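Local coordinates for extracellular solute-binding protein family 1 (Kribbella flavida, PDB 5IXP) that probably binds a solute outside the cell and hands it to an ABC transporter for import, at residues Phe12-Leu17 / Tyr109-Gly114; Gly129-Arg134 / Ala138-Asp143; Ala233-Ala236 / Trp240-Gly243; Gln299-Phe304 / Val314-Ser319. All blocks are in the same frame, centred on the assembly; numbering follows the deposited sequence.

In the fold
The four contacts follow one another along the chain, each closing before the next opens. Interactions 1 and 4 are neighbours, their centres about 11 Å apart, with helix 297-307 of interaction 4 packed against both segments of interaction 1. Interactions 2 and 3 lie toward the other end of strand 108-121, about 16 Å apart centre to centre, and do not touch each other. That long strand supplies Tyr109-Gly114 and then pairs with strand 232-238 of interaction 3, while Trp-240 packs on Gly-114. The arrangement is consistent with the two-lobed fold of solute-binding proteins, with strand 108-121 running from one lobe to the other.

Interaction 1 (Phe12-Leu17 / Tyr109-Gly114); sequences FGYSDL and YGTDIG
The carbonyl oxygen of Thr-111 accepts a hydrogen bond from Ser-312 OG and a weak one from Gln-300 NE2, while the side chain of the same residue reaches across to Tyr-14 and Phe-12. Through these two bonds the strand residue is held by helix 297-307 and by the chain just after strand 310-311. Across the contact the methyl does the touching: Thr-111 CG2 lies 3.2 Å from Tyr-14 OH, a tight approach of a carbon to a phenol oxygen. The two side chains cross at about a right angle, and of the phenol it is OH that comes closest to the methyl. The methyl is placed there by a chi1 of 66°, which sets CG2 anti to the carbonyl carbon and tucks OG1 between the backbone N and the carbonyl carbon. A second, looser approach comes from Phe-12, whose CE2 stands 4.2 Å from Thr-111 CG2, with the methyl oblique to the ring. The two aromatic residues also brace each other. Phe-12 CB sits over the centre of the Tyr-14 ring, 3.9 Å above its plane, and Tyr-14 CZ lies at the edge of the Phe-12 ring, which probably restricts their rotation. Farther out, Phe-12 makes an edge-to-face contact with Phe-9. The buried contact thus joins the turn between strand 2-8 and helix 15-24 to strand 108-121, where Thr-111 pairs through its backbone with Ser-273 of the antiparallel strand 269-276; Leu-275 of that strand and Val-303 of helix 297-307 pack against Tyr-14.

Interaction 2 (Gly129-Arg134 / Ala138-Asp143); sequences GLPTDR and AKLFPD
Ala-138 N donates to Arg-134 O across one helical turn, at 3.0 Å with an N-H...O angle of 154°. The donor stands above the carbonyl plane, and Ala-138 CB rests 3.4 Å from the same oxygen. Asp-133 caps this turn, its OD1 bonding to Ala-135 N. Next to this turn, side chains of the two loops meet. Leu-140, within a type I turn from Ala-138 to Phe-141, reaches tip to tip toward Pro-131, whose CG lies 3.8 Å from Leu-140 CD1. The same methyl meets Leu-130 CD2 at 3.9 Å for one of the two Leu-130 conformers, so this second touch is less certain. Leu-140 is directed there by its first torsion, which holds CG beside the backbone N (chi1 -68°). Leu-130 in turn is backed by Phe-125, Phe-154 and Trp-163, whereas the guanidinium of Arg-134 turns to a salt bridge with Asp-258. Chemically, a main-chain bond fixes the helical turn and one leucine methyl against the tip of the proline ring ties its two flanking loops by apolar contact, near the surface.

Interaction 3 (Ala233-Ala236 / Trp240-Gly243); sequences ATMA and WLLG
Met-235, present as selenomethionine, lays its terminal methyl against Leu-241, with CE 3.6 Å from Leu-241 CD2. The selenium follows close behind, SE standing 4.0 Å from the same leucine methyl. The two side chains cross at about a right angle. Of the leucine branches it is CD2 that meets the end of the bent selenomethionine chain, and the bend at chi3 (73°) brings CE, rather than SE, closest to it. Leu-241 answers with CG anti to its own backbone N, chi1 -169°, pointing the branch at the strand. CD2 also comes to 4.0 Å from the carbonyl oxygen Ala-236 O, a van der Waals approach, so the leucine methyl is shared between the strand backbone and the selenomethionine. In the next shell, Trp-240 flanks the leucine: Leu-241 CB lies 4.2 Å above one face of the indole, toward its rim. That indole is itself fixed by a hydrogen bond from NE1 to Trp-270 O and an edge-to-face meeting with the Trp-270 ring. On the strand side, Met-235 pairs through its backbone with Cys-119 and packs on Asp-165 and Phe-227. Cys-119 forms a disulfide with Cys-237, which joins strand 108-121 covalently to strand 232-238 in the short connection between the two segments. The arrangement is a strand that ends in a short turn and enters helix 241-249, with apolar side chains filling the angle between them, in the part of the fold, consistent with one lobe of a two-lobed solute-binding protein, where 232-238 pairs antiparallel with 108-121.

Interaction 4 (Gln299-Phe304 / Val314-Ser319); sequences QQIKVF and VDAYES
Ile-301 carries the direct contact of helix 297-307 with Ala-316 and Ser-319. Gln-299, on the far side, accepts a bond from Lys-302 NZ at OE1, 2.8 Å away, in the carbonyl plane and on a lone pair; its NE2 is bonded to Trp-293 O. Gln-300 points toward the 314-319 segment without touching it, and OE1 instead takes the backbone N of Ser-312, which pins the loop that leads into that segment. Next comes Ile-301, whose CG1 lies 3.8 Å from Ala-316 CB. Its chain continues past the alanine, so CD1 reaches Ser-319 CB at 3.8 Å and approaches Ala-316 CA at 4.0 Å. This reach depends on CG1 lying anti to the carbonyl carbon (chi1 -69°) with the chain extended beyond it. Lys-302 turns away to a salt bridge with Glu-20, while Val-303 packs on Leu-17 and Phe-304 on Pro-311. The opposing segment is a 3-10 stretch, held by the bond from Tyr-317 N to Val-314 O (3.0 Å) and followed by similar ones from Glu-318 and Ser-319. Pro-311 also borders Ala-316. Ser-319 is the N-cap of helix 320-323, its OG bonding to Gln-321 N, so the hydroxyl is already satisfied where its CB meets the isoleucine. The chemistry is therefore dispersive: a branched aliphatic chain seats against an alanine methyl and the carbon of a capping serine, while the serine hydroxyl and the helix glutamines are bonded elsewhere.

Interaction 1 (Phe12-Leu17 / Tyr109-Gly114)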
loop_
_atom_site.group_PDB
_atom_site.type_symbol
_atom_site.label_atom_id
_atom_site.label_comp_id
_atom_site.label_asym_id
_atom_site.label_seq_id
_atom_site.Cartn_x
_atom_site.Cartn_y
_atom_site.Cartn_z
ATOM N N PHE A 12 -6.611 -4.551 -13.306
ATOM C CA PHE A 12 -7.590 -3.674 -12.681
ATOM C C PHE A 12 -8.987 -4.283 -12.636
ATOM O O PHE A 12 -9.840 -3.778 -11.899
ATOM C CB PHE A 12 -7.619 -2.322 -13.406
ATOM C CG PHE A 12 -6.571 -1.359 -12.906
ATOM C CD1 PHE A 12 -5.240 -1.711 -12.926
ATOM C CD2 PHE A 12 -6.922 -0.116 -12.403
ATOM C CE1 PHE A 12 -4.262 -0.843 -12.459
ATOM C CE2 PHE A 12 -5.955 0.764 -11.929
ATOM C CZ PHE A 12 -4.614 0.387 -11.951
ATOM N N GLY A 13 -9.238 -5.355 -13.383
ATOM C CA GLY A 13 -10.548 -5.982 -13.348
ATOM C C GLY A 13 -11.629 -5.220 -14.080
ATOM O O GLY A 13 -12.816 -5.431 -13.806
ATOM N N TYR A 14 -11.258 -4.360 -15.030
ATOM C CA TYR A 14 -12.198 -3.452 -15.682
ATOM C C TYR A 14 -12.830 -4.012 -16.957
ATOM O O TYR A 14 -13.695 -3.344 -17.534
ATOM C CB TYR A 14 -11.496 -2.141 -16.040
ATOM C CG TYR A 14 -11.190 -1.206 -14.892
ATOM C CD1 TYR A 14 -10.397 -0.079 -15.104
ATOM C CD2 TYR A 14 -11.728 -1.410 -13.611
ATOM C CE1 TYR A 14 -10.118 0.813 -14.080
ATOM C CE2 TYR A 14 -11.444 -0.516 -12.569
ATOM C CZ TYR A 14 -10.639 0.595 -12.821
ATOM O OH TYR A 14 -10.350 1.498 -11.821
ATOM N N SER A 15 -12.421 -5.192 -17.428
ATOM C CA SER A 15 -12.831 -5.625 -18.770
ATOM C C SER A 15 -14.350 -5.622 -18.945
ATOM O O SER A 15 -14.868 -5.117 -19.953
ATOM C CB SER A 15 -12.267 -7.012 -19.078
ATOM O OG SER A 15 -10.852 -6.955 -19.183
ATOM N N ASP A 16 -15.086 -6.189 -17.985
ATOM C CA ASP A 16 -16.544 -6.178 -18.114
ATOM C C ASP A 16 -17.099 -4.771 -17.962
ATOM O O ASP A 16 -18.125 -4.439 -18.568
ATOM C CB ASP A 16 -17.205 -7.085 -17.071
ATOM C CG ASP A 16 -16.776 -8.530 -17.191
ATOM O OD1 ASP A 16 -16.488 -8.970 -18.325
ATOM O OD2 ASP A 16 -16.732 -9.224 -16.147
ATOM N N LEU A 17 -16.440 -3.938 -17.153
ATOM C CA LEU A 17 -16.940 -2.591 -16.924
ATOM C C LEU A 17 -16.896 -1.768 -18.203
ATOM O O LEU A 17 -17.808 -0.976 -18.459
ATOM C CB LEU A 17 -16.140 -1.902 -15.820
ATOM C CG LEU A 17 -16.127 -2.630 -14.478
ATOM C CD1 LEU A 17 -15.514 -1.753 -13.406
ATOM C CD2 LEU A 17 -17.530 -3.049 -14.095
ATOM N N TYR A 109 -8.664 9.887 -9.126
ATOM C CA TYR A 109 -9.796 9.211 -8.508
ATOM C C TYR A 109 -9.349 7.839 -8.011
ATOM O O TYR A 109 -8.829 7.035 -8.792
ATOM C CB TYR A 109 -10.937 9.049 -9.509
ATOM C CG TYR A 109 -11.725 10.306 -9.801
ATOM C CD1 TYR A 109 -11.877 11.299 -8.835
ATOM C CD2 TYR A 109 -12.360 10.476 -11.029
ATOM C CE1 TYR A 109 -12.635 12.438 -9.081
ATOM C CE2 TYR A 109 -13.115 11.618 -11.295
ATOM C CZ TYR A 109 -13.244 12.595 -10.319
ATOM O OH TYR A 109 -13.999 13.726 -10.583
ATOM N N GLY A 110 -9.590 7.561 -6.732
ATOM C CA GLY A 110 -9.021 6.370 -6.117
ATOM C C GLY A 110 -9.703 5.076 -6.545
ATOM O O GLY A 110 -10.935 4.978 -6.607
ATOM N N THR A 111 -8.875 4.062 -6.839
ATOM C CA THR A 111 -9.383 2.729 -7.129
ATOM C C THR A 111 -9.324 1.900 -5.850
ATOM O O THR A 111 -10.071 2.189 -4.912
ATOM C CB THR A 111 -8.613 2.077 -8.289
ATOM O OG1 THR A 111 -7.252 1.829 -7.913
ATOM C CG2 THR A 111 -8.631 3.001 -9.515
ATOM N N ASP A 112 -8.458 0.884 -5.776
ATOM C CA ASP A 112 -8.457 0.023 -4.599
ATOM C C ASP A 112 -7.473 0.534 -3.535
ATOM O O ASP A 112 -6.782 1.544 -3.718
ATOM C CB ASP A 112 -8.157 -1.424 -4.999
ATOM C CG ASP A 112 -6.767 -1.600 -5.611
ATOM O OD1 ASP A 112 -6.162 -0.602 -6.054
ATOM O OD2 ASP A 112 -6.280 -2.754 -5.658
ATOM N N ILE A 113 -7.429 -0.162 -2.391
ATOM C CA ILE A 113 -6.504 0.146 -1.301
ATOM C C ILE A 113 -5.957 -1.155 -0.723
ATOM O O ILE A 113 -6.450 -2.247 -1.007
ATOM C CB ILE A 113 -7.160 0.980 -0.173
ATOM C CG1 ILE A 113 -8.544 0.422 0.197
ATOM C CG2 ILE A 113 -7.225 2.458 -0.566
ATOM C CD1 ILE A 113 -9.101 1.003 1.526
ATOM N N GLY A 114 -4.936 -1.020 0.126
ATOM C CA GLY A 114 -4.382 -2.147 0.840
ATOM C C GLY A 114 -4.396 -1.924 2.339
ATOM O O GLY A 114 -3.342 -1.814 2.980
#

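Interaction 2 (Gly129-Arg134 / Ala138-Asp143)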
loop_
_atom_site.group_PDB
_atom_site.type_symbol
_atom_site.label_atom_id
_atom_site.label_comp_id
_atom_site.label_asym_id
_atom_site.label_seq_id
_atom_site.Cartn_x
_atom_site.Cartn_y
_atom_site.Cartn_z
ATOM N N GLY A 129 3.239 -20.141 23.687
ATOM C CA GLY A 129 2.455 -19.707 24.826
ATOM C C GLY A 129 1.669 -18.435 24.614
ATOM O O GLY A 129 1.113 -17.903 25.581
ATOM N N LEU A 130 1.610 -17.928 23.381
ATOM C CA LEU A 130 0.820 -16.754 23.050
ATOM C C LEU A 130 -0.642 -17.135 22.862
ATOM O O LEU A 130 -0.962 -18.307 22.648
ATOM C CB LEU A 130 1.348 -16.108 21.771
ATOM C CG LEU A 130 2.623 -15.280 21.909
ATOM C CD1 LEU A 130 3.153 -14.865 20.539
ATOM C CD2 LEU A 130 2.351 -14.065 22.783
ATOM N N PRO A 131 -1.554 -16.165 22.927
ATOM C CA PRO A 131 -2.938 -16.442 22.532
ATOM C C PRO A 131 -2.997 -16.781 21.049
ATOM O O PRO A 131 -2.114 -16.417 20.266
ATOM C CB PRO A 131 -3.669 -15.128 22.830
ATOM C CG PRO A 131 -2.598 -14.079 22.710
ATOM C CD PRO A 131 -1.379 -14.746 23.316
ATOM N N THR A 132 -4.045 -17.502 20.663
ATOM C CA THR A 132 -4.243 -17.837 19.256
ATOM C C THR A 132 -5.539 -17.296 18.681
ATOM O O THR A 132 -5.620 -17.094 17.466
ATOM C CB THR A 132 -4.221 -19.359 19.052
ATOM O OG1 THR A 132 -5.177 -19.958 19.930
ATOM C CG2 THR A 132 -2.832 -19.929 19.348
ATOM N N ASP A 133 -6.553 -17.074 19.515
ATOM C CA ASP A 133 -7.799 -16.486 19.050
ATOM C C ASP A 133 -7.537 -15.069 18.561
ATOM O O ASP A 133 -6.912 -14.272 19.264
ATOM C CB ASP A 133 -8.815 -16.465 20.187
ATOM C CG ASP A 133 -10.191 -16.009 19.734
ATOM O OD1 ASP A 133 -10.359 -14.815 19.404
ATOM O OD2 ASP A 133 -11.113 -16.846 19.728
ATOM N N ARG A 134 -8.029 -14.748 17.358
ATOM C CA ARG A 134 -7.702 -13.447 16.774
ATOM C C ARG A 134 -8.212 -12.287 17.628
ATOM O O ARG A 134 -7.624 -11.200 17.602
ATOM C CB ARG A 134 -8.239 -13.347 15.334
ATOM C CG ARG A 134 -9.748 -13.239 15.190
ATOM C CD ARG A 134 -10.162 -13.105 13.714
ATOM N NE ARG A 134 -9.867 -14.328 12.966
ATOM C CZ ARG A 134 -10.703 -15.356 12.839
ATOM N NH1 ARG A 134 -10.332 -16.429 12.153
ATOM N NH2 ARG A 134 -11.913 -15.314 13.392
ATOM N N ALA A 138 -5.404 -9.624 18.869
ATOM C CA ALA A 138 -5.558 -8.198 18.591
ATOM C C ALA A 138 -5.177 -7.335 19.791
ATOM O O ALA A 138 -4.670 -6.220 19.615
ATOM C CB ALA A 138 -6.998 -7.901 18.153
ATOM N N LYS A 139 -5.405 -7.826 21.013
ATOM C CA LYS A 139 -5.076 -7.037 22.196
ATOM C C LYS A 139 -3.579 -6.944 22.451
ATOM O O LYS A 139 -3.156 -6.082 23.222
ATOM C CB LYS A 139 -5.760 -7.619 23.431
ATOM C CG LYS A 139 -7.270 -7.730 23.319
ATOM C CD LYS A 139 -7.837 -8.431 24.550
ATOM C CE LYS A 139 -9.318 -8.697 24.402
ATOM N NZ LYS A 139 -9.848 -9.446 25.578
ATOM N N LEU A 140 -2.771 -7.798 21.823
ATOM C CA LEU A 140 -1.325 -7.750 22.018
ATOM C C LEU A 140 -0.658 -6.575 21.315
ATOM O O LEU A 140 0.427 -6.157 21.738
ATOM C CB LEU A 140 -0.674 -9.029 21.500
ATOM C CG LEU A 140 -0.912 -10.354 22.197
ATOM C CD1 LEU A 140 -0.197 -11.441 21.402
ATOM C CD2 LEU A 140 -0.385 -10.280 23.611
ATOM N N PHE A 141 -1.255 -6.049 20.249
ATOM C CA PHE A 141 -0.518 -5.164 19.342
ATOM C C PHE A 141 -1.090 -3.761 19.184
ATOM O O PHE A 141 -1.171 -3.283 18.047
ATOM C CB PHE A 141 -0.473 -5.760 17.932
ATOM C CG PHE A 141 0.005 -7.168 17.875
ATOM C CD1 PHE A 141 1.026 -7.604 18.707
ATOM C CD2 PHE A 141 -0.569 -8.066 16.983
ATOM C CE1 PHE A 141 1.466 -8.913 18.653
ATOM C CE2 PHE A 141 -0.126 -9.372 16.921
ATOM C CZ PHE A 141 0.891 -9.799 17.765
ATOM N N PRO A 142 -1.472 -3.048 20.246
ATOM C CA PRO A 142 -2.039 -1.708 20.012
ATOM C C PRO A 142 -1.025 -0.729 19.435
ATOM O O PRO A 142 -1.407 0.177 18.681
ATOM C CB PRO A 142 -2.525 -1.284 21.406
ATOM C CG PRO A 142 -1.629 -1.998 22.340
ATOM C CD PRO A 142 -1.389 -3.353 21.688
ATOM N N ASP A 143 0.259 -0.913 19.732
ATOM C CA ASP A 143 1.299 -0.003 19.284
ATOM C C ASP A 143 2.558 -0.808 18.986
ATOM O O ASP A 143 2.651 -1.997 19.305
ATOM C CB ASP A 143 1.570 1.085 20.324
ATOM C CG ASP A 143 1.758 0.527 21.712
ATOM O OD1 ASP A 143 2.566 -0.395 21.894
ATOM O OD2 ASP A 143 1.088 1.014 22.638
#

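Interaction 3 (Ala233-Ala236 / Trp240-Gly243)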
loop_
_atom_site.group_PDB
_atom_site.type_symbol
_atom_site.label_atom_id
_atom_site.label_comp_id
_atom_site.label_asym_id
_atom_site.label_seq_id
_atom_site.Cartn_x
_atom_site.Cartn_y
_atom_site.Cartn_z
ATOM N N ALA A 233 6.848 -15.419 12.208
ATOM C CA ALA A 233 5.542 -15.682 12.804
ATOM C C ALA A 233 4.486 -14.616 12.535
ATOM O O ALA A 233 3.300 -14.896 12.755
ATOM C CB ALA A 233 5.670 -15.853 14.328
ATOM N N THR A 234 4.866 -13.407 12.106
ATOM C CA THR A 234 3.899 -12.348 11.821
ATOM C C THR A 234 4.312 -11.575 10.572
ATOM O O THR A 234 5.477 -11.587 10.162
ATOM C CB THR A 234 3.759 -11.331 12.964
ATOM O OG1 THR A 234 4.950 -10.527 13.027
ATOM C CG2 THR A 234 3.533 -12.015 14.321
HETATM N N MSE A 235 3.335 -10.890 9.980
HETATM C CA MSE A 235 3.586 -9.891 8.933
HETATM C C MSE A 235 2.587 -8.745 9.019
HETATM O O MSE A 235 1.413 -8.972 9.330
HETATM C CB MSE A 235 3.489 -10.498 7.525
HETATM C CG MSE A 235 4.661 -11.338 7.063
HETATM SE SE MSE A 235 4.502 -11.515 5.121
HETATM C CE MSE A 235 5.037 -9.668 4.638
ATOM N N ALA A 236 3.046 -7.523 8.733
ATOM C CA ALA A 236 2.124 -6.440 8.433
ATOM C C ALA A 236 1.489 -6.740 7.084
ATOM O O ALA A 236 2.188 -7.008 6.103
ATOM C CB ALA A 236 2.846 -5.093 8.413
ATOM N N TRP A 240 -4.619 -7.505 0.193
ATOM C CA TRP A 240 -4.209 -8.190 -1.031
ATOM C C TRP A 240 -3.041 -9.147 -0.815
ATOM O O TRP A 240 -2.767 -9.971 -1.695
ATOM C CB TRP A 240 -3.849 -7.175 -2.132
ATOM C CG TRP A 240 -2.769 -6.165 -1.765
ATOM C CD1 TRP A 240 -2.959 -4.878 -1.339
ATOM C CD2 TRP A 240 -1.352 -6.361 -1.818
ATOM N NE1 TRP A 240 -1.747 -4.261 -1.117
ATOM C CE2 TRP A 240 -0.745 -5.149 -1.405
ATOM C CE3 TRP A 240 -0.534 -7.437 -2.172
ATOM C CZ2 TRP A 240 0.643 -4.994 -1.327
ATOM C CZ3 TRP A 240 0.846 -7.278 -2.093
ATOM C CH2 TRP A 240 1.417 -6.064 -1.676
ATOM N N LEU A 241 -2.343 -9.060 0.316
ATOM C CA LEU A 241 -1.221 -9.961 0.555
ATOM C C LEU A 241 -1.666 -11.350 1.006
ATOM O O LEU A 241 -0.881 -12.300 0.892
ATOM C CB LEU A 241 -0.270 -9.346 1.589
ATOM C CG LEU A 241 1.094 -10.016 1.777
ATOM C CD1 LEU A 241 1.937 -9.880 0.515
ATOM C CD2 LEU A 241 1.818 -9.433 2.981
ATOM N N LEU A 242 -2.901 -11.494 1.498
ATOM C CA LEU A 242 -3.377 -12.801 1.955
ATOM C C LEU A 242 -3.193 -13.867 0.880
ATOM O O LEU A 242 -2.735 -14.983 1.163
ATOM C CB LEU A 242 -4.849 -12.719 2.373
ATOM C CG LEU A 242 -5.139 -11.804 3.560
ATOM C CD1 LEU A 242 -6.644 -11.687 3.799
ATOM C CD2 LEU A 242 -4.455 -12.350 4.775
ATOM N N GLY A 243 -3.544 -13.538 -0.366
ATOM C CA GLY A 243 -3.399 -14.501 -1.442
ATOM C C GLY A 243 -1.955 -14.836 -1.752
ATOM O O GLY A 243 -1.650 -15.959 -2.158
#

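Interaction 4 (Gln299-Phe304 / Val314-Ser319)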
loop_
_atom_site.group_PDB
_atom_site.type_symbol
_atom_site.label_atom_id
_atom_site.label_comp_id
_atom_site.label_asym_id
_atom_site.label_seq_id
_atom_site.Cartn_x
_atom_site.Cartn_y
_atom_site.Cartn_z
ATOM N N GLN A 299 -19.128 0.021 -9.092
ATOM C CA GLN A 299 -18.069 -0.573 -9.895
ATOM C C GLN A 299 -16.961 -1.143 -9.022
ATOM O O GLN A 299 -16.399 -2.196 -9.343
ATOM C CB GLN A 299 -17.519 0.449 -10.889
ATOM C CG GLN A 299 -18.396 0.558 -12.153
ATOM C CD GLN A 299 -19.794 1.063 -11.854
ATOM O OE1 GLN A 299 -20.762 0.300 -11.889
ATOM N NE2 GLN A 299 -19.911 2.360 -11.569
ATOM N N GLN A 300 -16.647 -0.487 -7.905
ATOM C CA GLN A 300 -15.633 -1.061 -7.025
ATOM C C GLN A 300 -16.102 -2.383 -6.428
ATOM O O GLN A 300 -15.284 -3.288 -6.204
ATOM C CB GLN A 300 -15.248 -0.057 -5.940
ATOM C CG GLN A 300 -14.661 1.239 -6.514
ATOM C CD GLN A 300 -13.526 1.785 -5.666
ATOM O OE1 GLN A 300 -13.105 1.154 -4.705
ATOM N NE2 GLN A 300 -13.034 2.959 -6.015
ATOM N N ILE A 301 -17.408 -2.535 -6.201
ATOM C CA ILE A 301 -17.923 -3.829 -5.759
ATOM C C ILE A 301 -17.754 -4.880 -6.851
ATOM O O ILE A 301 -17.354 -6.018 -6.576
ATOM C CB ILE A 301 -19.388 -3.698 -5.313
ATOM C CG1 ILE A 301 -19.457 -2.890 -4.014
ATOM C CG2 ILE A 301 -20.018 -5.088 -5.158
ATOM C CD1 ILE A 301 -20.834 -2.406 -3.669
ATOM N N LYS A 302 -18.043 -4.525 -8.108
ATOM C CA LYS A 302 -17.857 -5.484 -9.195
ATOM C C LYS A 302 -16.403 -5.932 -9.294
ATOM O O LYS A 302 -16.124 -7.124 -9.479
ATOM C CB LYS A 302 -18.317 -4.884 -10.522
ATOM C CG LYS A 302 -19.795 -4.614 -10.597
ATOM C CD LYS A 302 -20.102 -3.818 -11.857
ATOM C CE LYS A 302 -21.491 -3.227 -11.839
ATOM N NZ LYS A 302 -21.645 -2.209 -12.912
ATOM N N VAL A 303 -15.464 -4.988 -9.171
ATOM C CA VAL A 303 -14.042 -5.319 -9.226
ATOM C C VAL A 303 -13.657 -6.196 -8.042
ATOM O O VAL A 303 -12.899 -7.164 -8.190
ATOM C CB VAL A 303 -13.204 -4.023 -9.276
ATOM C CG1 VAL A 303 -11.719 -4.318 -9.075
ATOM C CG2 VAL A 303 -13.453 -3.255 -10.603
ATOM N N PHE A 304 -14.171 -5.872 -6.851
ATOM C CA PHE A 304 -13.918 -6.703 -5.677
ATOM C C PHE A 304 -14.337 -8.154 -5.920
ATOM O O PHE A 304 -13.598 -9.085 -5.585
ATOM C CB PHE A 304 -14.655 -6.127 -4.464
ATOM C CG PHE A 304 -14.577 -6.996 -3.236
ATOM C CD1 PHE A 304 -13.421 -7.033 -2.473
ATOM C CD2 PHE A 304 -15.674 -7.754 -2.831
ATOM C CE1 PHE A 304 -13.347 -7.828 -1.330
ATOM C CE2 PHE A 304 -15.606 -8.547 -1.694
ATOM C CZ PHE A 304 -14.445 -8.583 -0.943
ATOM N N VAL A 314 -16.548 4.370 0.593
ATOM C CA VAL A 314 -17.124 3.955 1.876
ATOM C C VAL A 314 -18.482 3.281 1.701
ATOM O O VAL A 314 -18.863 2.428 2.517
ATOM C CB VAL A 314 -17.215 5.146 2.846
ATOM C CG1 VAL A 314 -15.820 5.655 3.198
ATOM C CG2 VAL A 314 -18.078 6.262 2.258
ATOM N N ASP A 315 -19.241 3.645 0.662
ATOM C CA ASP A 315 -20.546 3.015 0.473
ATOM C C ASP A 315 -20.419 1.521 0.218
ATOM O O ASP A 315 -21.331 0.761 0.555
ATOM C CB ASP A 315 -21.305 3.657 -0.690
ATOM C CG ASP A 315 -21.842 5.031 -0.359
ATOM O OD1 ASP A 315 -21.735 5.445 0.805
ATOM O OD2 ASP A 315 -22.372 5.701 -1.280
ATOM N N ALA A 316 -19.321 1.083 -0.405
ATOM C CA ALA A 316 -19.146 -0.338 -0.665
ATOM C C ALA A 316 -19.071 -1.140 0.626
ATOM O O ALA A 316 -19.373 -2.340 0.619
ATOM C CB ALA A 316 -17.886 -0.578 -1.512
ATOM N N TYR A 317 -18.688 -0.504 1.735
ATOM C CA TYR A 317 -18.582 -1.216 3.005
ATOM C C TYR A 317 -19.942 -1.517 3.610
ATOM O O TYR A 317 -20.011 -2.257 4.595
ATOM C CB TYR A 317 -17.747 -0.416 4.010
ATOM C CG TYR A 317 -16.364 -0.025 3.519
ATOM C CD1 TYR A 317 -15.752 -0.698 2.462
ATOM C CD2 TYR A 317 -15.672 1.020 4.120
ATOM C CE1 TYR A 317 -14.490 -0.336 2.019
ATOM C CE2 TYR A 317 -14.416 1.389 3.687
ATOM C CZ TYR A 317 -13.826 0.710 2.632
ATOM O OH TYR A 317 -12.567 1.081 2.203
ATOM N N GLU A 318 -21.015 -0.962 3.059
ATOM C CA GLU A 318 -22.361 -1.323 3.475
ATOM C C GLU A 318 -22.902 -2.504 2.689
ATOM O O GLU A 318 -24.025 -2.949 2.954
ATOM C CB GLU A 318 -23.320 -0.130 3.326
ATOM C CG GLU A 318 -22.742 1.204 3.759
ATOM C CD GLU A 318 -22.951 1.508 5.231
ATOM O OE1 GLU A 318 -22.889 0.575 6.060
ATOM O OE2 GLU A 318 -23.175 2.694 5.558
ATOM N N SER A 319 -22.139 -3.016 1.731
ATOM C CA SER A 319 -22.584 -4.122 0.898
ATOM C C SER A 319 -22.233 -5.447 1.553
ATOM O O SER A 319 -21.081 -5.664 1.937
ATOM C CB SER A 319 -21.940 -4.063 -0.480
ATOM O OG SER A 319 -22.236 -5.248 -1.191
#